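PDB 2PFE: alkaline serine protease from Thermobifida fusca, which probably acts as a serine endopeptidase of the alpha-lytic protease-like branch of the S1 family, cutting peptide bonds within protein chains. Local coordinates for residues V63-T66 against T70-P73; F20-G25 against G29-G34; S95-S100 against T129-C134; P73-Y78 against V83-S88. All blocks are in the same frame, centred on the assembly; numbering follows the deposited sequence. Where two conformers were deposited one is given.

Contact 1 of 4, residues V63-T66 against T70-P73; sequences VRIT and TVTP
Ile65 and Val71 meet across the gap between strand 60-65 and a separate short strand, with the CA atoms of Ile65 and Val71 9.0 Å apart, too wide a spacing for the two backbones to pair. The contact is therefore made by side chains. The patch is apolar and small, with 85 Å² buried. Ile65 is the buried partner; Val71 is partly exposed and Thr70 exposed. CD1 of Ile65 does the touching and meets CG1 of Val71 at 4.1 Å, one methyl against another. The two side chains approach at a slant. Ile65 places CG1 between its backbone N and its carbonyl carbon (chi1 60°). The chain then runs on extended through chi2, and this carries CD1 across to the other segment. CD1 of Ile65 also lies 4.4 Å from the backbone N of Thr70, whose own CB points away. On Val71 the touching CG1 is the branch beside its backbone N, opposite the carbonyl carbon.

The fold is the double beta barrel of the chymotrypsin-like proteases, and the contact lies in its N-terminal half. Residues 63-65 belong to a six-stranded antiparallel sheet, next to strand 27-32. Residues 70-72 instead run parallel to strand 2-5, close to the start of the chain, and the Thr70 backbone hydrogen-bonds to Ala1 and Ile3. Only three residues separate the segments, so the chain leaves one sheet and joins another within a short loop. Ile3 and Thr28 fill in around the two side chains: Ile65 rests on both, and Val71 on Thr28.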
loop_
_atom_site.group_PDB
_atom_site.type_symbol
_atom_site.label_atom_id
_atom_site.label_comp_id
_atom_site.label_asym_id
_atom_site.label_seq_id
_atom_site.Cartn_x
_atom_site.Cartn_y
_atom_site.Cartn_z
ATOM N N VAL A 63 -2.221 7.612 6.551
ATOM C CA VAL A 63 -2.157 9.063 6.439
ATOM C C VAL A 63 -3.562 9.635 6.578
ATOM O O VAL A 63 -4.467 9.211 5.868
ATOM C CB VAL A 63 -1.526 9.477 5.082
ATOM C CG1 VAL A 63 -1.691 10.995 4.836
ATOM C CG2 VAL A 63 -0.042 9.061 5.057
ATOM N N ARG A 64 -3.743 10.569 7.510
ATOM C CA ARG A 64 -5.002 11.296 7.601
ATOM C C ARG A 64 -4.950 12.488 6.662
ATOM O O ARG A 64 -4.010 13.283 6.689
ATOM C CB ARG A 64 -5.295 11.745 9.037
ATOM C CG ARG A 64 -6.728 12.268 9.261
ATOM C CD ARG A 64 -6.960 12.762 10.707
ATOM N NE ARG A 64 -6.117 12.094 11.707
ATOM C CZ ARG A 64 -6.522 11.193 12.610
ATOM N NH1 ARG A 64 -7.798 10.801 12.694
ATOM N NH2 ARG A 64 -5.632 10.676 13.449
ATOM N N ILE A 65 -5.968 12.587 5.825
ATOM C CA ILE A 65 -6.052 13.677 4.841
ATOM C C ILE A 65 -6.948 14.826 5.343
ATOM O O ILE A 65 -7.493 14.750 6.449
ATOM C CB ILE A 65 -6.534 13.154 3.469
ATOM C CG1 ILE A 65 -7.924 12.518 3.603
ATOM C CG2 ILE A 65 -5.537 12.133 2.916
ATOM C CD1 ILE A 65 -8.632 12.274 2.282
ATOM N N THR A 66 -7.077 15.878 4.532
ATOM C CA THR A 66 -7.890 17.046 4.881
ATOM C C THR A 66 -9.121 17.084 3.980
ATOM O O THR A 66 -9.294 16.224 3.110
ATOM C CB THR A 66 -7.084 18.366 4.751
ATOM O OG1 THR A 66 -6.882 18.677 3.363
ATOM C CG2 THR A 66 -5.728 18.255 5.455
ATOM N N THR A 70 -10.643 13.699 -1.328
ATOM C CA THR A 70 -11.795 12.819 -1.129
ATOM C C THR A 70 -11.448 11.346 -1.319
ATOM O O THR A 70 -10.871 10.967 -2.334
ATOM C CB THR A 70 -12.965 13.189 -2.089
ATOM O OG1 THR A 70 -13.265 14.589 -1.978
ATOM C CG2 THR A 70 -14.225 12.385 -1.753
ATOM N N VAL A 71 -11.844 10.525 -0.350
ATOM C CA VAL A 71 -11.651 9.074 -0.433
ATOM C C VAL A 71 -12.540 8.422 -1.508
ATOM O O VAL A 71 -13.683 8.845 -1.748
ATOM C CB VAL A 71 -11.850 8.393 0.944
ATOM C CG1 VAL A 71 -10.744 8.832 1.910
ATOM C CG2 VAL A 71 -13.252 8.647 1.523
ATOM N N THR A 72 -11.974 7.420 -2.179
ATOM C CA THR A 72 -12.691 6.607 -3.153
ATOM C C THR A 72 -12.347 5.132 -2.909
ATOM O O THR A 72 -11.290 4.817 -2.328
ATOM C CB THR A 72 -12.320 6.973 -4.629
ATOM O OG1 THR A 72 -11.053 6.392 -4.970
ATOM C CG2 THR A 72 -12.308 8.501 -4.866
ATOM N N PRO A 73 -13.223 4.213 -3.348
ATOM C CA PRO A 73 -12.845 2.802 -3.291
ATOM C C PRO A 73 -12.059 2.359 -4.527
ATOM O O PRO A 73 -12.196 1.216 -4.976
ATOM C CB PRO A 73 -14.197 2.105 -3.263
ATOM C CG PRO A 73 -15.063 2.973 -4.108
ATOM C CD PRO A 73 -14.606 4.396 -3.843
#

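Contact 2 of 4, residues F20-G25 against G29-G34; sequences FSVRQG and GFATAG
The antiparallel beta hairpin of strands 20-24 and 27-32, part of the N-terminal barrel, holds this contact. Ser21 and Phe30 form its non-hydrogen-bonded pair, with CA atoms 4.2 Å apart. The N-to-C directions of the two short strands make an angle of 121°, so the hairpin is strongly twisted. Val22 and Gly29 are bonded both ways. Val22 N gives a nearly straight bond (169°) to Gly29 O at 2.8 Å, although it approaches from above the carbonyl plane. Gly29 N returns a more bent bond to Val22 O at 3.0 Å. Farther along, Ala31 N donates to Phe20 O at 2.8 Å, while the bond from Phe20 N to Ala31 O is weak.

Val22 and Ala31 share the face covered by helix 172-179, where they pack on Leu176 and Leu175. Ser21 and Phe30 lie on the other face. There Ser21 OG bonds to Thr72 O, and the Phe30 ring meets Tyr9 edge-to-face. Val22 spreads its two methyls over the partner strand. Val22 CG1, beside its own backbone N (chi1 -65°), lies 4.2 Å from Ala31 CB. Val22 CG2, set between the backbone N and the carbonyl carbon, lies 3.6 Å from Gly29 C.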
loop_
_atom_site.group_PDB
_atom_site.type_symbol
_atom_site.label_atom_id
_atom_site.label_comp_id
_atom_site.label_asym_id
_atom_site.label_seq_id
_atom_site.Cartn_x
_atom_site.Cartn_y
_atom_site.Cartn_z
ATOM N N PHE A 20 -4.747 2.303 0.075
ATOM C CA PHE A 20 -6.205 2.215 -0.024
ATOM C C PHE A 20 -6.836 3.339 0.798
ATOM O O PHE A 20 -6.410 3.587 1.925
ATOM C CB PHE A 20 -6.740 0.902 0.577
ATOM C CG PHE A 20 -6.305 -0.358 -0.147
ATOM C CD1 PHE A 20 -5.230 -1.115 0.313
ATOM C CD2 PHE A 20 -6.976 -0.795 -1.276
ATOM C CE1 PHE A 20 -4.841 -2.298 -0.361
ATOM C CE2 PHE A 20 -6.589 -1.952 -1.951
ATOM C CZ PHE A 20 -5.533 -2.711 -1.486
ATOM N N SER A 21 -7.849 3.994 0.258
ATOM C CA SER A 21 -8.663 4.904 1.085
ATOM C C SER A 21 -9.208 4.173 2.312
ATOM O O SER A 21 -9.652 3.011 2.216
ATOM C CB SER A 21 -9.845 5.470 0.306
ATOM O OG SER A 21 -9.416 6.363 -0.716
ATOM N N VAL A 22 -9.185 4.862 3.454
ATOM C CA VAL A 22 -9.739 4.339 4.715
ATOM C C VAL A 22 -10.525 5.419 5.451
ATOM O O VAL A 22 -10.397 6.602 5.149
ATOM C CB VAL A 22 -8.635 3.781 5.671
ATOM C CG1 VAL A 22 -7.931 2.551 5.083
ATOM C CG2 VAL A 22 -7.625 4.861 6.076
ATOM N N ARG A 23 -11.340 4.983 6.406
ATOM C CA ARG A 23 -11.989 5.871 7.368
ATOM C C ARG A 23 -11.617 5.455 8.787
ATOM O O ARG A 23 -11.358 4.283 9.040
ATOM C CB ARG A 23 -13.518 5.814 7.240
ATOM C CG ARG A 23 -14.059 6.204 5.896
ATOM C CD ARG A 23 -15.564 5.990 5.852
ATOM N NE ARG A 23 -16.100 6.248 4.515
ATOM C CZ ARG A 23 -16.281 7.457 3.991
ATOM N NH1 ARG A 23 -15.990 8.553 4.691
ATOM N NH2 ARG A 23 -16.767 7.576 2.757
ATOM N N GLN A 24 -11.606 6.423 9.702
ATOM C CA GLN A 24 -11.506 6.144 11.123
ATOM C C GLN A 24 -12.543 7.032 11.768
ATOM O O GLN A 24 -12.343 8.238 11.900
ATOM C CB GLN A 24 -10.115 6.468 11.666
ATOM C CG GLN A 24 -9.917 6.035 13.138
ATOM C CD GLN A 24 -8.530 6.356 13.659
ATOM O OE1 GLN A 24 -8.215 7.516 13.929
ATOM N NE2 GLN A 24 -7.695 5.329 13.811
ATOM N N GLY A 25 -13.669 6.431 12.128
ATOM C CA GLY A 25 -14.828 7.197 12.570
ATOM C C GLY A 25 -15.193 8.224 11.510
ATOM O O GLY A 25 -15.540 7.860 10.378
ATOM N N GLY A 29 -8.620 8.984 5.202
ATOM C CA GLY A 29 -7.201 8.912 4.905
ATOM C C GLY A 29 -6.894 7.758 4.004
ATOM O O GLY A 29 -7.759 7.277 3.285
ATOM N N PHE A 30 -5.653 7.307 4.029
ATOM C CA PHE A 30 -5.324 6.152 3.239
ATOM C C PHE A 30 -4.271 5.311 3.941
ATOM O O PHE A 30 -3.397 5.844 4.627
ATOM C CB PHE A 30 -4.901 6.552 1.816
ATOM C CG PHE A 30 -3.719 7.487 1.745
ATOM C CD1 PHE A 30 -2.418 6.981 1.725
ATOM C CD2 PHE A 30 -3.893 8.872 1.637
ATOM C CE1 PHE A 30 -1.308 7.844 1.622
ATOM C CE2 PHE A 30 -2.782 9.734 1.535
ATOM C CZ PHE A 30 -1.503 9.219 1.532
ATOM N N ALA A 31 -4.391 3.996 3.802
ATOM C CA ALA A 31 -3.354 3.060 4.230
ATOM C C ALA A 31 -2.139 3.173 3.324
ATOM O O ALA A 31 -2.245 3.458 2.123
ATOM C CB ALA A 31 -3.878 1.627 4.213
ATOM N N THR A 32 -0.990 2.862 3.919
ATOM C CA THR A 32 0.280 2.943 3.238
ATOM C C THR A 32 1.295 2.082 3.990
ATOM O O THR A 32 0.933 1.411 4.968
ATOM C CB THR A 32 0.761 4.415 3.080
ATOM O OG1 THR A 32 1.941 4.431 2.271
ATOM C CG2 THR A 32 1.034 5.098 4.428
ATOM N N ALA A 33 2.550 2.105 3.538
ATOM C CA ALA A 33 3.642 1.429 4.207
ATOM C C ALA A 33 4.133 2.290 5.373
ATOM O O ALA A 33 4.261 3.522 5.250
ATOM C CB ALA A 33 4.789 1.186 3.215
ATOM N N GLY A 34 4.458 1.640 6.497
ATOM C CA GLY A 34 5.019 2.328 7.665
ATOM C C GLY A 34 6.310 3.053 7.345
ATOM O O GLY A 34 6.579 4.132 7.895
#

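Contact 3 of 4, residues S95-S100 against T129-C134; sequences SSVCRS and TRTTAC
The guanidinium of Arg99 is the flat group here, and Cys134 O lies at its edge, tilted 27° out of its plane. Arg99 NH1 donates to Cys134 O at 2.8 Å. The bond is bent, 135° at the hydrogen. The same NH1 also bonds to Thr104 OG1, and NH2 forms a salt bridge with Asp139, which lines the inhibitor pocket. Three partners thus fix the rotation of the group. Arg99 reaches this position by a bent route: CG sits between its backbone N and carbonyl carbon (chi1 51°), and the chain bends at chi2 and chi3. This lays the aliphatic part alongside the other segment, with Arg99 CD 3.5 Å from Cys134 O and Arg99 CG 4.4 Å from Ala133 CB.

Strands 96-101 and 128-131 belong to the closed six-stranded C-terminal barrel of this chymotrypsin-like fold. They are not neighbours in the sheet, since strand 105-113 runs between them. Their buried side chains meet all the same. Val97 CG1 touches Thr131 CG2 at 4.1 Å, the two side chains crossing at about a right angle. Trp144 packs on both Arg99 and Thr131. Thr131 OG1 accepts from Ala133 N at 3.1 Å in an ST turn, which bends the chain as it leaves the strand. A leucine in place of Arg99, with no charge to offer, would probably leave Asp139 without this partner and Cys134 O without this donor. Cys134 is joined to Cys161 by a disulfide, and on the other segment Cys98 is joined to Cys108.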
loop_
_atom_site.group_PDB
_atom_site.type_symbol
_atom_site.label_atom_id
_atom_site.label_comp_id
_atom_site.label_asym_id
_atom_site.label_seq_id
_atom_site.Cartn_x
_atom_site.Cartn_y
_atom_site.Cartn_z
ATOM N N SER A 95 -2.133 -17.795 -5.202
ATOM C CA SER A 95 -3.064 -16.978 -5.974
ATOM C C SER A 95 -2.333 -15.942 -6.830
ATOM O O SER A 95 -1.260 -15.464 -6.447
ATOM C CB SER A 95 -4.003 -16.228 -5.029
ATOM O OG SER A 95 -4.956 -15.465 -5.767
ATOM N N SER A 96 -2.926 -15.563 -7.954
ATOM C CA SER A 96 -2.462 -14.379 -8.664
ATOM C C SER A 96 -2.736 -13.147 -7.813
ATOM O O SER A 96 -3.655 -13.125 -6.973
ATOM C CB SER A 96 -3.206 -14.257 -9.997
ATOM O OG SER A 96 -4.596 -14.168 -9.768
ATOM N N VAL A 97 -1.955 -12.101 -8.055
ATOM C CA VAL A 97 -2.144 -10.849 -7.362
ATOM C C VAL A 97 -1.512 -9.763 -8.231
ATOM O O VAL A 97 -0.575 -10.031 -8.997
ATOM C CB VAL A 97 -1.519 -10.918 -5.942
ATOM C CG1 VAL A 97 0.011 -11.032 -6.010
ATOM C CG2 VAL A 97 -1.951 -9.749 -5.060
ATOM N N CYS A 98 -2.043 -8.547 -8.142
ATOM C CA CYS A 98 -1.452 -7.409 -8.844
ATOM C C CYS A 98 -1.275 -6.253 -7.891
ATOM O O CYS A 98 -2.029 -6.124 -6.920
ATOM C CB CYS A 98 -2.340 -6.949 -9.992
ATOM S SG CYS A 98 -2.668 -8.200 -11.283
ATOM N N ARG A 99 -0.267 -5.432 -8.167
ATOM C CA ARG A 99 -0.012 -4.204 -7.420
ATOM C C ARG A 99 -0.027 -2.988 -8.333
ATOM O O ARG A 99 0.224 -3.081 -9.546
ATOM C CB ARG A 99 1.328 -4.267 -6.665
ATOM C CG ARG A 99 2.554 -4.691 -7.492
ATOM C CD ARG A 99 3.841 -4.019 -6.989
ATOM N NE ARG A 99 3.757 -2.586 -7.220
ATOM C CZ ARG A 99 4.157 -1.996 -8.346
ATOM N NH1 ARG A 99 4.763 -2.693 -9.301
ATOM N NH2 ARG A 99 3.961 -0.695 -8.523
ATOM N N SER A 100 -0.354 -1.850 -7.727
ATOM C CA SER A 100 -0.358 -0.562 -8.404
ATOM C C SER A 100 0.567 0.409 -7.696
ATOM O O SER A 100 0.555 0.498 -6.485
ATOM C CB SER A 100 -1.779 0.009 -8.433
ATOM O OG SER A 100 -1.845 1.254 -9.120
ATOM N N THR A 129 4.223 -10.905 2.981
ATOM C CA THR A 129 3.902 -11.869 1.938
ATOM C C THR A 129 4.800 -11.640 0.734
ATOM O O THR A 129 4.833 -10.532 0.209
ATOM C CB THR A 129 2.425 -11.730 1.526
ATOM O OG1 THR A 129 1.608 -12.015 2.668
ATOM C CG2 THR A 129 2.071 -12.704 0.390
ATOM N N ARG A 130 5.533 -12.680 0.342
ATOM C CA ARG A 130 6.436 -12.641 -0.809
ATOM C C ARG A 130 5.658 -12.955 -2.083
ATOM O O ARG A 130 4.838 -13.891 -2.107
ATOM C CB ARG A 130 7.596 -13.637 -0.613
ATOM C CG ARG A 130 8.570 -13.603 -1.733
ATOM C CD ARG A 130 9.710 -14.563 -1.482
ATOM N NE ARG A 130 9.394 -15.926 -1.934
ATOM C CZ ARG A 130 9.488 -17.027 -1.185
ATOM N NH1 ARG A 130 9.874 -16.974 0.085
ATOM N NH2 ARG A 130 9.193 -18.203 -1.710
ATOM N N THR A 131 5.899 -12.171 -3.131
ATOM C CA THR A 131 5.306 -12.423 -4.442
ATOM C C THR A 131 6.353 -12.343 -5.542
ATOM O O THR A 131 7.435 -11.795 -5.350
ATOM C CB THR A 131 4.184 -11.408 -4.805
ATOM O OG1 THR A 131 4.754 -10.226 -5.386
ATOM C CG2 THR A 131 3.337 -11.016 -3.575
ATOM N N THR A 132 5.978 -12.834 -6.718
ATOM C CA THR A 132 6.825 -12.729 -7.885
ATOM C C THR A 132 6.634 -11.447 -8.700
ATOM O O THR A 132 7.280 -11.317 -9.738
ATOM C CB THR A 132 6.565 -13.884 -8.844
ATOM O OG1 THR A 132 5.193 -13.823 -9.281
ATOM C CG2 THR A 132 6.906 -15.253 -8.197
ATOM N N ALA A 133 5.763 -10.519 -8.267
ATOM C CA ALA A 133 5.628 -9.238 -8.950
ATOM C C ALA A 133 6.837 -8.345 -8.722
ATOM O O ALA A 133 7.502 -8.476 -7.697
ATOM C CB ALA A 133 4.363 -8.532 -8.481
ATOM N N CYS A 134 7.123 -7.453 -9.672
ATOM C CA CYS A 134 8.238 -6.512 -9.526
ATOM C C CYS A 134 7.750 -5.169 -8.982
ATOM O O CYS A 134 6.560 -4.861 -9.049
ATOM C CB CYS A 134 8.926 -6.296 -10.869
ATOM S SG CYS A 134 7.809 -5.533 -12.128
#

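Contact 4 of 4, residues P73-Y78 against V83-S88; sequences PLVNRY and VTVTGS
Val75 and Val83 form an antiparallel hydrogen-bonded pair. Val75 N donates to Val83 O at 2.9 Å, and Val83 N donates back to Val75 O at 2.8 Å. Farther along, Val85 N donates to Pro73 O at 2.8 Å, almost straight at 175°. Leu74 and Thr84 make the non-hydrogen-bonded pair between them. Their side chains share one face, where Leu74 CD2 lies 3.6 Å from Thr84 OG1.

The opposite face is that of Val75 and Val83. Val75 CG2 meets Val85 CG2 at 3.8 Å, methyl to methyl. Val83 CG2 lies against the aliphatic part of Arg77, with both CB and CD of Arg77 4.1 Å away. Arg77 sends CG opposite its backbone N (chi1 174°) and then bends at chi2 (59°), which folds CD back to the same methyl.

The element is a beta hairpin of strands 74-76 and 82-84, on the chain path from the N-terminal to the C-terminal barrel. Leu145 of the C-terminal barrel packs against Val75, Val83 and Val85. Trp106 touches Val75 and Val83 and takes a cation-pi contact from Arg77.

An Asx turn at Asn76 accompanies the bend after the first strand. Asn76 OD1 accepts from Tyr78 N at 2.8 Å, the N-H coming from above the side-chain carbonyl plane. Asn76 ND2 lies over the Tyr78 ring toward its rim, 3.5 Å above the plane, and also bonds to Asn7 OD1.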
loop_
_atom_site.group_PDB
_atom_site.type_symbol
_atom_site.label_atom_id
_atom_site.label_comp_id
_atom_site.label_asym_id
_atom_site.label_seq_id
_atom_site.Cartn_x
_atom_site.Cartn_y
_atom_site.Cartn_z
ATOM N N PRO A 73 -13.223 4.213 -3.348
ATOM C CA PRO A 73 -12.845 2.802 -3.291
ATOM C C PRO A 73 -12.059 2.359 -4.527
ATOM O O PRO A 73 -12.196 1.216 -4.976
ATOM C CB PRO A 73 -14.197 2.105 -3.263
ATOM C CG PRO A 73 -15.063 2.973 -4.108
ATOM C CD PRO A 73 -14.606 4.396 -3.843
ATOM N N LEU A 74 -11.235 3.255 -5.072
ATOM C CA LEU A 74 -10.629 3.016 -6.375
ATOM C C LEU A 74 -9.137 2.755 -6.290
ATOM O O LEU A 74 -8.448 3.281 -5.401
ATOM C CB LEU A 74 -10.852 4.213 -7.278
ATOM C CG LEU A 74 -12.318 4.472 -7.622
ATOM C CD1 LEU A 74 -12.443 5.735 -8.449
ATOM C CD2 LEU A 74 -12.937 3.255 -8.333
ATOM N N VAL A 75 -8.658 1.936 -7.226
ATOM C CA VAL A 75 -7.222 1.735 -7.456
ATOM C C VAL A 75 -6.924 2.023 -8.929
ATOM O O VAL A 75 -7.712 1.665 -9.809
ATOM C CB VAL A 75 -6.784 0.294 -7.072
ATOM C CG1 VAL A 75 -5.380 -0.020 -7.614
ATOM C CG2 VAL A 75 -6.842 0.097 -5.538
ATOM N N ASN A 76 -5.798 2.687 -9.185
ATOM C CA ASN A 76 -5.390 3.015 -10.549
ATOM C C ASN A 76 -4.880 1.762 -11.267
ATOM O O ASN A 76 -3.983 1.058 -10.766
ATOM C CB ASN A 76 -4.329 4.115 -10.507
ATOM C CG ASN A 76 -4.093 4.764 -11.856
ATOM O OD1 ASN A 76 -4.410 4.201 -12.906
ATOM N ND2 ASN A 76 -3.495 5.946 -11.831
ATOM N N ARG A 77 -5.487 1.483 -12.420
ATOM C CA ARG A 77 -5.162 0.307 -13.209
ATOM C C ARG A 77 -4.025 0.600 -14.191
ATOM O O ARG A 77 -3.441 -0.312 -14.772
ATOM C CB ARG A 77 -6.446 -0.186 -13.901
ATOM C CG ARG A 77 -6.314 -1.329 -14.890
ATOM C CD ARG A 77 -5.720 -2.569 -14.223
ATOM N NE ARG A 77 -5.692 -3.718 -15.129
ATOM C CZ ARG A 77 -4.776 -3.931 -16.071
ATOM N NH1 ARG A 77 -3.790 -3.067 -16.275
ATOM N NH2 ARG A 77 -4.864 -5.013 -16.836
ATOM N N TYR A 78 -3.720 1.885 -14.356
ATOM C CA TYR A 78 -2.608 2.369 -15.186
ATOM C C TYR A 78 -2.741 2.082 -16.669
ATOM O O TYR A 78 -1.754 2.044 -17.406
ATOM C CB TYR A 78 -1.243 1.963 -14.609
ATOM C CG TYR A 78 -0.863 2.900 -13.501
ATOM C CD1 TYR A 78 -1.041 2.544 -12.165
ATOM C CD2 TYR A 78 -0.376 4.173 -13.788
ATOM C CE1 TYR A 78 -0.706 3.427 -11.135
ATOM C CE2 TYR A 78 -0.055 5.070 -12.784
ATOM C CZ TYR A 78 -0.193 4.685 -11.448
ATOM O OH TYR A 78 0.138 5.602 -10.481
ATOM N N VAL A 83 -9.764 0.049 -10.913
ATOM C CA VAL A 83 -10.403 -1.145 -10.325
ATOM C C VAL A 83 -11.115 -0.740 -9.024
ATOM O O VAL A 83 -10.576 0.036 -8.220
ATOM C CB VAL A 83 -9.385 -2.295 -10.030
ATOM C CG1 VAL A 83 -10.118 -3.567 -9.612
ATOM C CG2 VAL A 83 -8.492 -2.578 -11.231
ATOM N N THR A 84 -12.324 -1.258 -8.817
ATOM C CA THR A 84 -13.078 -0.966 -7.597
ATOM C C THR A 84 -12.805 -2.022 -6.534
ATOM O O THR A 84 -12.916 -3.224 -6.800
ATOM C CB THR A 84 -14.585 -0.875 -7.870
ATOM O OG1 THR A 84 -14.812 0.175 -8.816
ATOM C CG2 THR A 84 -15.358 -0.559 -6.576
ATOM N N VAL A 85 -12.421 -1.554 -5.347
ATOM C CA VAL A 85 -12.170 -2.404 -4.172
ATOM C C VAL A 85 -13.510 -2.692 -3.495
ATOM O O VAL A 85 -14.247 -1.765 -3.147
ATOM C CB VAL A 85 -11.225 -1.700 -3.176
ATOM C CG1 VAL A 85 -10.960 -2.577 -1.966
ATOM C CG2 VAL A 85 -9.903 -1.341 -3.849
ATOM N N THR A 86 -13.847 -3.969 -3.344
ATOM C CA THR A 86 -15.133 -4.331 -2.729
ATOM C C THR A 86 -14.992 -4.986 -1.339
ATOM O O THR A 86 -15.982 -5.254 -0.667
ATOM C CB THR A 86 -15.948 -5.274 -3.622
ATOM O OG1 THR A 86 -15.230 -6.493 -3.791
ATOM C CG2 THR A 86 -16.226 -4.663 -4.987
ATOM N N GLY A 87 -13.762 -5.257 -0.919
ATOM C CA GLY A 87 -13.527 -5.940 0.347
ATOM C C GLY A 87 -12.052 -6.268 0.501
ATOM O O GLY A 87 -11.226 -5.840 -0.322
ATOM N N SER A 88 -11.718 -7.019 1.553
ATOM C CA SER A 88 -10.337 -7.427 1.814
ATOM C C SER A 88 -10.246 -8.912 2.181
ATOM O O SER A 88 -9.491 -9.312 3.080
ATOM C CB SER A 88 -9.705 -6.556 2.900
ATOM O OG SER A 88 -10.429 -6.664 4.114
#

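How the contacts relate
Contacts 1 and 2 adjoin in the N-terminal barrel, their centres 7 Å apart. Val63 N lies 2.9 Å from Phe30 O, a probable hydrogen bond that ties their neighbouring strands. Contact 4 starts at Pro73, where contact 1 ends, and leads toward the C-terminal barrel. It touches contact 2 where Phe20 CE2 packs 3.9 Å from Val85 CG2. It also meets contact 3, with Ser100 OG 2.7 Å from Asn76 O. Contacts 1 and 3 lie on opposite sides of the chain's centre, about 25 Å apart between centres. Contact 3 is near the bound sulfonyl fluoride inhibitor: the Arg99 side chain is about 6 Å from it and about 8 Å from that of Ser140, the predicted nucleophile.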